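Aldo-keto reductase family 1 member C1 (Caenorhabditis elegans, PDB 1QWK) probably reduces aldehydes and ketones with NADPH, as an aldose reductase-like member of the aldo-keto reductase family. Local coordinates at residues A82-L87 with A113-A118; S129-V134 with N157-R162; K148-S153 with G167-H172; V152-N157 with D310-E315. All blocks are in the same frame, centred on the assembly; numbering follows the deposited sequence.

In the fold
All four contacts belong to a TIM barrel of the aldo-keto reductase family. Interaction 1 holds His114, predicted to bind substrate; its side chain lies about 4 Å from those of Tyr52, the predicted proton donor, and Lys81. Interaction 3 packs the next strand, 150-153, against the loop leading to strand 173-177, its centre about 14 Å from that of interaction 1. Interaction 4 starts from the same strand and binds the loop beyond it to the C-terminal segment. Interaction 2 joins the helices that flank this strand in the chain, its centre about 10 Å from that of interaction 4; in that junction, Trp155 packs on Val131.

Interaction 1: residues A82-L87 with A113-A118; sequences AWTHEL and AHMPAA
At the C-terminal ends of barrel strands 77-82 and 110-113, the loops that leave them meet beside the predicted active site. Ala82 pairs with Ala113 in a parallel bridge. His114 N donates to Ala82 O at 3.0 Å, with an N-H...O angle of 156°. This bond helps to hold the backbone that carries the His114 ring. Trp83 meets that ring edge to face, with ring centroids 5.1 Å apart and planes at 76°. The edge atom CZ3 of Trp83 lies over one face of the imidazole, toward its rim. CG of Trp83 is anti to its backbone N (chi1 -168°), and the far end of the indole comes back toward the other loop. CG of Met115 packs 4.0 Å from CZ3 of Trp83. Deeper in, Leu87 reaches across with two branches. Its CD2 touches CB of Ala113 at 3.8 Å, while CD1 lies against the backbone O of Met115. CA of Ala118 makes a CH...O contact with Thr84 O at 3.4 Å. Within the first loop, Trp83 N donates to Glu86 OE1, which also bonds Ser50. Helix 131-143 covers the Leu87 side through Val134 and Phe138. The arrangement is typical of a TIM barrel, where loops at the C-terminal strand ends form the active site, here with the predicted substrate-binding His114 and Tyr52 nearby.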
loop_
_atom_site.group_PDB
_atom_site.type_symbol
_atom_site.label_atom_id
_atom_site.label_comp_id
_atom_site.label_asym_id
_atom_site.label_seq_id
_atom_site.Cartn_x
_atom_site.Cartn_y
_atom_site.Cartn_z
ATOM N N ALA A 82 0.392 5.526 10.778
ATOM C CA ALA A 82 1.073 6.353 11.774
ATOM C C ALA A 82 2.551 6.437 11.412
ATOM O O ALA A 82 3.167 5.426 11.084
ATOM C CB ALA A 82 0.909 5.730 13.165
ATOM N N TRP A 83 3.115 7.642 11.459
ATOM C CA TRP A 83 4.525 7.838 11.133
ATOM C C TRP A 83 5.407 7.500 12.344
ATOM O O TRP A 83 4.901 7.237 13.436
ATOM C CB TRP A 83 4.769 9.279 10.668
ATOM C CG TRP A 83 6.114 9.488 10.050
ATOM C CD1 TRP A 83 6.993 10.494 10.328
ATOM C CD2 TRP A 83 6.757 8.654 9.073
ATOM N NE1 TRP A 83 8.143 10.336 9.592
ATOM C CE2 TRP A 83 8.027 9.217 8.813
ATOM C CE3 TRP A 83 6.382 7.485 8.394
ATOM C CZ2 TRP A 83 8.931 8.649 7.900
ATOM C CZ3 TRP A 83 7.280 6.919 7.486
ATOM C CH2 TRP A 83 8.539 7.504 7.250
ATOM N N THR A 84 6.723 7.514 12.148
ATOM C CA THR A 84 7.672 7.146 13.198
ATOM C C THR A 84 7.559 7.831 14.563
ATOM O O THR A 84 7.778 7.190 15.591
ATOM C CB THR A 84 9.126 7.284 12.679
ATOM O OG1 THR A 84 9.353 8.616 12.201
ATOM C CG2 THR A 84 9.375 6.297 11.545
ATOM N N HIS A 85 7.221 9.115 14.584
ATOM C CA HIS A 85 7.103 9.828 15.849
ATOM C C HIS A 85 5.786 9.504 16.557
ATOM O O HIS A 85 5.657 9.693 17.767
ATOM C CB HIS A 85 7.221 11.341 15.623
ATOM C CG HIS A 85 6.132 11.915 14.773
ATOM N ND1 HIS A 85 5.860 11.460 13.502
ATOM C CD2 HIS A 85 5.251 12.918 15.009
ATOM C CE1 HIS A 85 4.860 12.155 12.990
ATOM N NE2 HIS A 85 4.473 13.047 13.884
ATOM N N GLU A 86 4.813 9.001 15.807
ATOM C CA GLU A 86 3.523 8.655 16.379
ATOM C C GLU A 86 3.543 7.245 16.973
ATOM O O GLU A 86 2.631 6.852 17.698
ATOM C CB GLU A 86 2.437 8.798 15.306
ATOM C CG GLU A 86 2.429 10.200 14.696
ATOM C CD GLU A 86 1.430 10.380 13.561
ATOM O OE1 GLU A 86 1.466 9.596 12.590
ATOM O OE2 GLU A 86 0.619 11.328 13.643
ATOM N N LEU A 87 4.600 6.492 16.679
ATOM C CA LEU A 87 4.741 5.124 17.186
ATOM C C LEU A 87 5.276 5.101 18.613
ATOM O O LEU A 87 5.181 4.083 19.299
ATOM C CB LEU A 87 5.701 4.335 16.296
ATOM C CG LEU A 87 5.315 4.210 14.823
ATOM C CD1 LEU A 87 6.438 3.508 14.063
ATOM C CD2 LEU A 87 4.011 3.442 14.698
ATOM N N ALA A 113 0.999 0.740 11.238
ATOM C CA ALA A 113 2.228 1.347 11.733
ATOM C C ALA A 113 2.990 1.446 10.399
ATOM O O ALA A 113 3.251 0.427 9.763
ATOM C CB ALA A 113 2.947 0.391 12.695
ATOM N N HIS A 114 3.325 2.658 9.965
ATOM C CA HIS A 114 4.000 2.865 8.678
ATOM C C HIS A 114 5.364 2.192 8.629
ATOM O O HIS A 114 5.839 1.800 7.566
ATOM C CB HIS A 114 4.163 4.363 8.423
ATOM C CG HIS A 114 4.184 4.752 6.978
ATOM N ND1 HIS A 114 4.726 3.956 5.992
ATOM C CD2 HIS A 114 3.774 5.886 6.362
ATOM C CE1 HIS A 114 4.652 4.583 4.831
ATOM N NE2 HIS A 114 4.077 5.756 5.029
ATOM N N MET A 115 5.981 2.072 9.798
ATOM C CA MET A 115 7.295 1.445 9.953
ATOM C C MET A 115 7.304 0.777 11.323
ATOM O O MET A 115 6.384 0.959 12.118
ATOM C CB MET A 115 8.411 2.499 9.945
ATOM C CG MET A 115 8.527 3.346 8.682
ATOM S SD MET A 115 9.300 2.440 7.316
ATOM C CE MET A 115 8.593 3.319 5.907
ATOM N N PRO A 116 8.338 -0.024 11.607
ATOM C CA PRO A 116 8.436 -0.691 12.909
ATOM C C PRO A 116 9.358 0.090 13.852
ATOM O O PRO A 116 9.421 -0.194 15.050
ATOM C CB PRO A 116 9.024 -2.049 12.547
ATOM C CG PRO A 116 9.962 -1.691 11.431
ATOM C CD PRO A 116 9.151 -0.728 10.592
ATOM N N ALA A 117 10.048 1.085 13.300
ATOM C CA ALA A 117 11.017 1.893 14.046
ATOM C C ALA A 117 10.569 3.291 14.470
ATOM O O ALA A 117 10.293 4.141 13.625
ATOM C CB ALA A 117 12.295 1.999 13.232
ATOM N N ALA A 118 10.531 3.529 15.781
ATOM C CA ALA A 118 10.119 4.823 16.319
ATOM C C ALA A 118 11.262 5.843 16.337
ATOM O O ALA A 118 12.421 5.495 16.563
ATOM C CB ALA A 118 9.559 4.644 17.733
#

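Interaction 2: residues S129-V134 with N157-R162; sequences SPVEDV and NDQISR
Arg162 and Glu132 form the polar part of this contact, a salt bridge between the start of helix 131-143 and the later part of helix 157-164. The arginine grips the carboxylate side-on with two nitrogens, one to each oxygen. NE donates to Glu132 OE2 at 2.9 Å and is nearly straight, at 168°. This oxygen is in the guanidinium plane, but NE meets it from above the carboxylate plane. NH2 donates to OE1 of Glu132 at 2.8 Å, on the syn side, with a more bent angle of 142°. The two planes stand 56° apart. One water links Glu132 OE2 to Arg162 O, donating to both. The apolar part centres on Val131. Its CG2 sits over the centre of one guanidinium face, 3.5 Å from CZ of Arg162. Its CG1 touches NE2 of Gln159 at 4.0 Å. That amide's NE2 donates to Glu309 O. Glu309 also takes a bond from Val131 N and a salt bridge from NH2 of Arg162. An alanine in place of Arg162 would probably leave Glu132 and Glu309 without their shared positive partner and uncover the Val131 methyl. Helices 131-143 and 157-164 are neighbours on the outside of the barrel. They come before and after strand 150-153 in the chain, and Trp155, just beyond that strand, packs on Val131.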
loop_
_atom_site.group_PDB
_atom_site.type_symbol
_atom_site.label_atom_id
_atom_site.label_comp_id
_atom_site.label_asym_id
_atom_site.label_seq_id
_atom_site.Cartn_x
_atom_site.Cartn_y
_atom_site.Cartn_z
ATOM N N SER A 129 11.721 1.699 21.092
ATOM C CA SER A 129 10.482 1.136 21.606
ATOM C C SER A 129 10.233 -0.179 20.874
ATOM O O SER A 129 9.995 -0.195 19.667
ATOM C CB SER A 129 9.322 2.103 21.362
ATOM O OG SER A 129 8.138 1.627 21.989
ATOM N N PRO A 130 10.289 -1.310 21.593
ATOM C CA PRO A 130 10.065 -2.607 20.945
ATOM C C PRO A 130 8.731 -2.680 20.214
ATOM O O PRO A 130 7.757 -2.044 20.622
ATOM C CB PRO A 130 10.155 -3.595 22.110
ATOM C CG PRO A 130 9.666 -2.786 23.274
ATOM C CD PRO A 130 10.350 -1.456 23.060
ATOM N N VAL A 131 8.686 -3.447 19.130
ATOM C CA VAL A 131 7.454 -3.568 18.358
ATOM C C VAL A 131 6.308 -4.073 19.227
ATOM O O VAL A 131 5.139 -3.842 18.914
ATOM C CB VAL A 131 7.624 -4.504 17.122
ATOM C CG1 VAL A 131 8.566 -3.865 16.109
ATOM C CG2 VAL A 131 8.142 -5.861 17.549
ATOM N N GLU A 132 6.635 -4.760 20.320
ATOM C CA GLU A 132 5.591 -5.251 21.210
ATOM C C GLU A 132 4.866 -4.067 21.848
ATOM O O GLU A 132 3.642 -4.075 21.969
ATOM C CB GLU A 132 6.172 -6.159 22.300
ATOM C CG GLU A 132 6.634 -7.518 21.788
ATOM C CD GLU A 132 8.111 -7.557 21.468
ATOM O OE1 GLU A 132 8.716 -6.474 21.287
ATOM O OE2 GLU A 132 8.667 -8.676 21.389
ATOM N N ASP A 133 5.622 -3.048 22.248
ATOM C CA ASP A 133 5.026 -1.867 22.862
ATOM C C ASP A 133 4.240 -1.065 21.837
ATOM O O ASP A 133 3.202 -0.472 22.153
ATOM C CB ASP A 133 6.106 -0.990 23.505
ATOM C CG ASP A 133 6.710 -1.628 24.745
ATOM O OD1 ASP A 133 6.051 -2.508 25.347
ATOM O OD2 ASP A 133 7.832 -1.239 25.131
ATOM N N VAL A 134 4.738 -1.049 20.605
ATOM C CA VAL A 134 4.071 -0.337 19.521
ATOM C C VAL A 134 2.737 -1.018 19.245
ATOM O O VAL A 134 1.694 -0.362 19.146
ATOM C CB VAL A 134 4.915 -0.360 18.220
ATOM C CG1 VAL A 134 4.126 0.270 17.067
ATOM C CG2 VAL A 134 6.213 0.394 18.430
ATOM N N ASN A 157 9.035 -10.658 9.225
ATOM C CA ASN A 157 8.300 -11.765 9.830
ATOM C C ASN A 157 8.502 -11.907 11.334
ATOM O O ASN A 157 7.548 -12.180 12.063
ATOM C CB ASN A 157 8.667 -13.089 9.159
ATOM C CG ASN A 157 8.266 -13.138 7.697
ATOM O OD1 ASN A 157 7.569 -12.252 7.196
ATOM N ND2 ASN A 157 8.699 -14.185 7.004
ATOM N N ASP A 158 9.735 -11.735 11.799
ATOM C CA ASP A 158 10.027 -11.870 13.222
ATOM C C ASP A 158 9.321 -10.806 14.053
ATOM O O ASP A 158 8.842 -11.085 15.152
ATOM C CB ASP A 158 11.537 -11.802 13.468
ATOM C CG ASP A 158 12.286 -12.941 12.808
ATOM O OD1 ASP A 158 11.861 -14.106 12.970
ATOM O OD2 ASP A 158 13.300 -12.676 12.127
ATOM N N GLN A 159 9.252 -9.587 13.525
ATOM C CA GLN A 159 8.591 -8.496 14.233
ATOM C C GLN A 159 7.089 -8.759 14.306
ATOM O O GLN A 159 6.455 -8.524 15.340
ATOM C CB GLN A 159 8.882 -7.157 13.538
ATOM C CG GLN A 159 10.360 -6.757 13.643
ATOM C CD GLN A 159 10.719 -5.544 12.809
ATOM O OE1 GLN A 159 10.401 -5.479 11.621
ATOM N NE2 GLN A 159 11.414 -4.589 13.419
ATOM N N ILE A 160 6.514 -9.253 13.216
ATOM C CA ILE A 160 5.090 -9.557 13.219
ATOM C C ILE A 160 4.807 -10.687 14.209
ATOM O O ILE A 160 3.825 -10.637 14.954
ATOM C CB ILE A 160 4.590 -9.945 11.814
ATOM C CG1 ILE A 160 4.698 -8.726 10.895
ATOM C CG2 ILE A 160 3.146 -10.444 11.885
ATOM C CD1 ILE A 160 4.326 -8.992 9.442
ATOM N N SER A 161 5.671 -11.701 14.229
ATOM C CA SER A 161 5.495 -12.821 15.153
ATOM C C SER A 161 5.534 -12.337 16.602
ATOM O O SER A 161 4.779 -12.820 17.443
ATOM C CB SER A 161 6.589 -13.874 14.945
ATOM O OG SER A 161 6.468 -14.499 13.685
ATOM N N ARG A 162 6.422 -11.390 16.892
ATOM C CA ARG A 162 6.533 -10.860 18.246
ATOM C C ARG A 162 5.255 -10.126 18.638
ATOM O O ARG A 162 4.842 -10.159 19.799
ATOM C CB ARG A 162 7.745 -9.934 18.352
ATOM C CG ARG A 162 9.078 -10.678 18.343
ATOM C CD ARG A 162 10.239 -9.743 18.037
ATOM N NE ARG A 162 10.327 -8.623 18.965
ATOM C CZ ARG A 162 10.982 -7.496 18.705
ATOM N NH1 ARG A 162 11.604 -7.346 17.541
ATOM N NH2 ARG A 162 11.001 -6.515 19.599
HETATM O O HOH W 1 6.659 -11.007 21.691
#

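Interaction 3: residues K148-S153 with G167-H172; sequences KAVGVS and GLTPVH
His172 turns its ring in beside Val150, with CG anti to the carbonyl carbon (chi1 -54°). CD2 of His172 comes to 3.0 Å from Val150 N, which lies in the ring plane at its edge. The same CD2 meets two side chains: CB of Ala149 and CG2 of Val150, each at 3.7 Å. Pro170 O lies over the centre of one face of the imidazole. ND1 of His172 bonds Ser11 OG, which helps to fix the ring's rotation. In Val150, CG2 stands between the backbone N and the carbonyl carbon (chi1 -75°). From there it also reaches CG2 of Thr169 at 4.0 Å, the two side chains crossing at about a right angle. The hydroxyl of Thr169 bonds Asp139. In the fold, strand 150-153 and the loop entering strand 173-177 belong to a beta-alpha-beta crossover, with helix 157-164 between them. His172 N donates to Val150 O at 2.9 Å. From the same loop, CG1 of Val171 packs 4.1 Å from CA of Gly151 and 4.3 Å from CG2 of Val152. Trp135 of helix 131-143 touches both Val150 and Val171.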
loop_
_atom_site.group_PDB
_atom_site.type_symbol
_atom_site.label_atom_id
_atom_site.label_comp_id
_atom_site.label_asym_id
_atom_site.label_seq_id
_atom_site.Cartn_x
_atom_site.Cartn_y
_atom_site.Cartn_z
ATOM N N LYS A 148 -11.297 0.144 12.279
ATOM C CA LYS A 148 -12.025 -1.114 12.106
ATOM C C LYS A 148 -11.102 -2.317 11.939
ATOM O O LYS A 148 -11.551 -3.461 11.991
ATOM C CB LYS A 148 -12.966 -1.030 10.899
ATOM C CG LYS A 148 -14.025 0.063 11.008
ATOM C CD LYS A 148 -14.976 -0.182 12.167
ATOM C CE LYS A 148 -16.124 0.820 12.158
ATOM N NZ LYS A 148 -17.080 0.584 13.277
ATOM N N ALA A 149 -9.817 -2.045 11.742
ATOM C CA ALA A 149 -8.805 -3.080 11.570
ATOM C C ALA A 149 -7.446 -2.416 11.768
ATOM O O ALA A 149 -7.303 -1.208 11.556
ATOM C CB ALA A 149 -8.897 -3.692 10.162
ATOM N N VAL A 150 -6.450 -3.195 12.174
ATOM C CA VAL A 150 -5.118 -2.655 12.397
ATOM C C VAL A 150 -4.054 -3.542 11.771
ATOM O O VAL A 150 -4.259 -4.743 11.584
ATOM C CB VAL A 150 -4.814 -2.479 13.912
ATOM C CG1 VAL A 150 -5.572 -1.265 14.454
ATOM C CG2 VAL A 150 -5.205 -3.729 14.680
ATOM N N GLY A 151 -2.915 -2.945 11.443
ATOM C CA GLY A 151 -1.850 -3.704 10.819
ATOM C C GLY A 151 -0.519 -2.990 10.813
ATOM O O GLY A 151 -0.329 -1.983 11.493
ATOM N N VAL A 152 0.400 -3.515 10.013
ATOM C CA VAL A 152 1.743 -2.975 9.939
ATOM C C VAL A 152 2.250 -2.835 8.507
ATOM O O VAL A 152 1.693 -3.414 7.570
ATOM C CB VAL A 152 2.706 -3.892 10.709
ATOM C CG1 VAL A 152 2.196 -4.095 12.140
ATOM C CG2 VAL A 152 2.802 -5.242 9.995
ATOM N N SER A 153 3.318 -2.060 8.345
ATOM C CA SER A 153 3.924 -1.861 7.037
ATOM C C SER A 153 5.437 -1.854 7.199
ATOM O O SER A 153 5.967 -1.254 8.129
ATOM C CB SER A 153 3.465 -0.536 6.421
ATOM O OG SER A 153 3.933 -0.417 5.080
ATOM N N GLY A 167 -0.815 -12.000 22.233
ATOM C CA GLY A 167 -2.149 -12.493 22.516
ATOM C C GLY A 167 -3.204 -11.403 22.534
ATOM O O GLY A 167 -4.262 -11.565 23.142
ATOM N N LEU A 168 -2.916 -10.283 21.881
ATOM C CA LEU A 168 -3.864 -9.177 21.813
ATOM C C LEU A 168 -4.551 -9.244 20.448
ATOM O O LEU A 168 -4.630 -10.316 19.838
ATOM C CB LEU A 168 -3.129 -7.839 21.972
ATOM C CG LEU A 168 -2.256 -7.699 23.224
ATOM C CD1 LEU A 168 -1.564 -6.341 23.219
ATOM C CD2 LEU A 168 -3.121 -7.861 24.475
ATOM N N THR A 169 -5.055 -8.113 19.970
ATOM C CA THR A 169 -5.709 -8.077 18.669
ATOM C C THR A 169 -4.714 -8.568 17.615
ATOM O O THR A 169 -3.562 -8.138 17.591
ATOM C CB THR A 169 -6.164 -6.639 18.319
ATOM O OG1 THR A 169 -7.139 -6.208 19.280
ATOM C CG2 THR A 169 -6.782 -6.591 16.926
ATOM N N PRO A 170 -5.132 -9.506 16.756
ATOM C CA PRO A 170 -4.228 -10.014 15.720
ATOM C C PRO A 170 -3.876 -8.939 14.694
ATOM O O PRO A 170 -4.596 -7.951 14.544
ATOM C CB PRO A 170 -5.032 -11.149 15.087
ATOM C CG PRO A 170 -5.850 -11.655 16.237
ATOM C CD PRO A 170 -6.320 -10.367 16.883
ATOM N N VAL A 171 -2.752 -9.120 14.009
ATOM C CA VAL A 171 -2.360 -8.189 12.960
ATOM C C VAL A 171 -3.284 -8.566 11.797
ATOM O O VAL A 171 -3.274 -9.709 11.345
ATOM C CB VAL A 171 -0.886 -8.399 12.557
ATOM C CG1 VAL A 171 -0.552 -7.553 11.336
ATOM C CG2 VAL A 171 0.026 -8.027 13.725
ATOM N N HIS A 172 -4.083 -7.616 11.311
ATOM C CA HIS A 172 -5.036 -7.907 10.233
ATOM C C HIS A 172 -4.469 -7.748 8.828
ATOM O O HIS A 172 -4.960 -8.370 7.883
ATOM C CB HIS A 172 -6.275 -7.000 10.341
ATOM C CG HIS A 172 -6.952 -7.034 11.680
ATOM N ND1 HIS A 172 -7.449 -8.193 12.240
ATOM C CD2 HIS A 172 -7.238 -6.042 12.553
ATOM C CE1 HIS A 172 -8.012 -7.911 13.401
ATOM N NE2 HIS A 172 -7.899 -6.612 13.615
#

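Interaction 4: residues V152-N157 with D310-E315; sequences VSNWNN and DAFAAE
This is a small, mostly buried contact between the loop after strand 150-153 and a turn near the C-terminus. Its one cross-segment hydrogen bond runs from Asn156 ND2 to Ala311 O, at 3.0 Å and almost straight (177°). The acceptor lies in the amide plane of Asn156. ND2 approaches the carbonyl from the side, with a C=O...N angle of 112°. With CG of Asn156 between its backbone N and carbonyl carbon (chi1 62°), the amide also sits where OD1 accepts from Gln159 N, capping helix 157-164. One side chain thus holds both the start of the helix and the C-terminal turn. A leucine in place of Asn156 would probably leave both Gln159 N and Ala311 O without these partners. CB of Ala311 presses on the backbone O of Asn154 at 3.1 Å. That oxygen has no polar partner in the model. CZ of Phe312 approaches Asn154 O at 4.2 Å. Within the turn, Phe312 N donates to Asp310 OD1, forming an Asx turn, and residues 310-313 make a type I beta turn. The arrangement is that of an asparagine N-cap at a barrel helix, with the C-terminal segment folded onto the strand ends, as in aldo-keto reductases.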
loop_
_atom_site.group_PDB
_atom_site.type_symbol
_atom_site.label_atom_id
_atom_site.label_comp_id
_atom_site.label_asym_id
_atom_site.label_seq_id
_atom_site.Cartn_x
_atom_site.Cartn_y
_atom_site.Cartn_z
ATOM N N VAL A 152 0.400 -3.515 10.013
ATOM C CA VAL A 152 1.743 -2.975 9.939
ATOM C C VAL A 152 2.250 -2.835 8.507
ATOM O O VAL A 152 1.693 -3.414 7.570
ATOM C CB VAL A 152 2.706 -3.892 10.709
ATOM C CG1 VAL A 152 2.196 -4.095 12.140
ATOM C CG2 VAL A 152 2.802 -5.242 9.995
ATOM N N SER A 153 3.318 -2.060 8.345
ATOM C CA SER A 153 3.924 -1.861 7.037
ATOM C C SER A 153 5.437 -1.854 7.199
ATOM O O SER A 153 5.967 -1.254 8.129
ATOM C CB SER A 153 3.465 -0.536 6.421
ATOM O OG SER A 153 3.933 -0.417 5.080
ATOM N N ASN A 154 6.128 -2.539 6.297
ATOM C CA ASN A 154 7.588 -2.595 6.335
ATOM C C ASN A 154 8.155 -3.303 7.570
ATOM O O ASN A 154 9.261 -2.994 8.017
ATOM C CB ASN A 154 8.162 -1.180 6.242
ATOM C CG ASN A 154 7.691 -0.445 5.000
ATOM O OD1 ASN A 154 7.084 0.627 5.083
ATOM N ND2 ASN A 154 7.963 -1.027 3.836
ATOM N N TRP A 155 7.387 -4.235 8.126
ATOM C CA TRP A 155 7.824 -5.020 9.273
ATOM C C TRP A 155 8.300 -6.358 8.713
ATOM O O TRP A 155 7.814 -6.792 7.662
ATOM C CB TRP A 155 6.655 -5.296 10.220
ATOM C CG TRP A 155 6.244 -4.157 11.112
ATOM C CD1 TRP A 155 6.167 -2.830 10.785
ATOM C CD2 TRP A 155 5.771 -4.266 12.464
ATOM N NE1 TRP A 155 5.670 -2.111 11.852
ATOM C CE2 TRP A 155 5.424 -2.967 12.893
ATOM C CE3 TRP A 155 5.606 -5.338 13.354
ATOM C CZ2 TRP A 155 4.920 -2.708 14.177
ATOM C CZ3 TRP A 155 5.102 -5.083 14.632
ATOM C CH2 TRP A 155 4.768 -3.773 15.031
ATOM N N ASN A 156 9.238 -7.017 9.391
ATOM C CA ASN A 156 9.677 -8.324 8.908
ATOM C C ASN A 156 8.885 -9.407 9.646
ATOM O O ASN A 156 8.136 -9.103 10.576
ATOM C CB ASN A 156 11.197 -8.531 9.077
ATOM C CG ASN A 156 11.658 -8.492 10.521
ATOM O OD1 ASN A 156 11.041 -9.077 11.404
ATOM N ND2 ASN A 156 12.776 -7.812 10.762
ATOM N N ASN A 157 9.035 -10.658 9.225
ATOM C CA ASN A 157 8.300 -11.765 9.830
ATOM C C ASN A 157 8.502 -11.907 11.334
ATOM O O ASN A 157 7.548 -12.180 12.063
ATOM C CB ASN A 157 8.667 -13.089 9.159
ATOM C CG ASN A 157 8.266 -13.138 7.697
ATOM O OD1 ASN A 157 7.569 -12.252 7.196
ATOM N ND2 ASN A 157 8.699 -14.185 7.004
ATOM N N ASP A 310 15.200 -2.025 12.999
ATOM C CA ASP A 310 15.338 -1.900 11.549
ATOM C C ASP A 310 14.908 -3.247 10.969
ATOM O O ASP A 310 15.584 -4.257 11.155
ATOM C CB ASP A 310 16.797 -1.603 11.178
ATOM C CG ASP A 310 17.029 -1.594 9.680
ATOM O OD1 ASP A 310 16.040 -1.676 8.913
ATOM O OD2 ASP A 310 18.203 -1.498 9.263
ATOM N N ALA A 311 13.779 -3.259 10.266
ATOM C CA ALA A 311 13.247 -4.491 9.683
ATOM C C ALA A 311 14.160 -5.172 8.665
ATOM O O ALA A 311 14.098 -6.390 8.486
ATOM C CB ALA A 311 11.886 -4.210 9.036
ATOM N N PHE A 312 14.999 -4.385 7.998
ATOM C CA PHE A 312 15.895 -4.915 6.968
ATOM C C PHE A 312 17.363 -4.886 7.405
ATOM O O PHE A 312 18.264 -4.887 6.565
ATOM C CB PHE A 312 15.736 -4.112 5.668
ATOM C CG PHE A 312 14.301 -3.793 5.303
ATOM C CD1 PHE A 312 13.291 -4.735 5.475
ATOM C CD2 PHE A 312 13.972 -2.550 4.760
ATOM C CE1 PHE A 312 11.970 -4.450 5.114
ATOM C CE2 PHE A 312 12.658 -2.254 4.394
ATOM C CZ PHE A 312 11.656 -3.207 4.572
ATOM N N ALA A 313 17.591 -4.877 8.715
ATOM C CA ALA A 313 18.942 -4.833 9.271
ATOM C C ALA A 313 19.933 -5.789 8.604
ATOM O O ALA A 313 21.090 -5.433 8.372
ATOM C CB ALA A 313 18.895 -5.102 10.772
ATOM N N ALA A 314 19.476 -6.997 8.296
ATOM C CA ALA A 314 20.327 -8.011 7.679
ATOM C C ALA A 314 20.796 -7.684 6.266
ATOM O O ALA A 314 21.739 -8.302 5.764
ATOM C CB ALA A 314 19.608 -9.356 7.685
ATOM N N GLU A 315 20.146 -6.716 5.625
ATOM C CA GLU A 315 20.500 -6.329 4.258
ATOM C C GLU A 315 21.403 -5.098 4.192
ATOM O O GLU A 315 21.880 -4.737 3.117
ATOM C CB GLU A 315 19.229 -6.053 3.447
ATOM C CG GLU A 315 18.178 -7.143 3.538
ATOM C CD GLU A 315 16.929 -6.831 2.723
ATOM O OE1 GLU A 315 15.893 -7.482 2.959
ATOM O OE2 GLU A 315 16.985 -5.947 1.844
#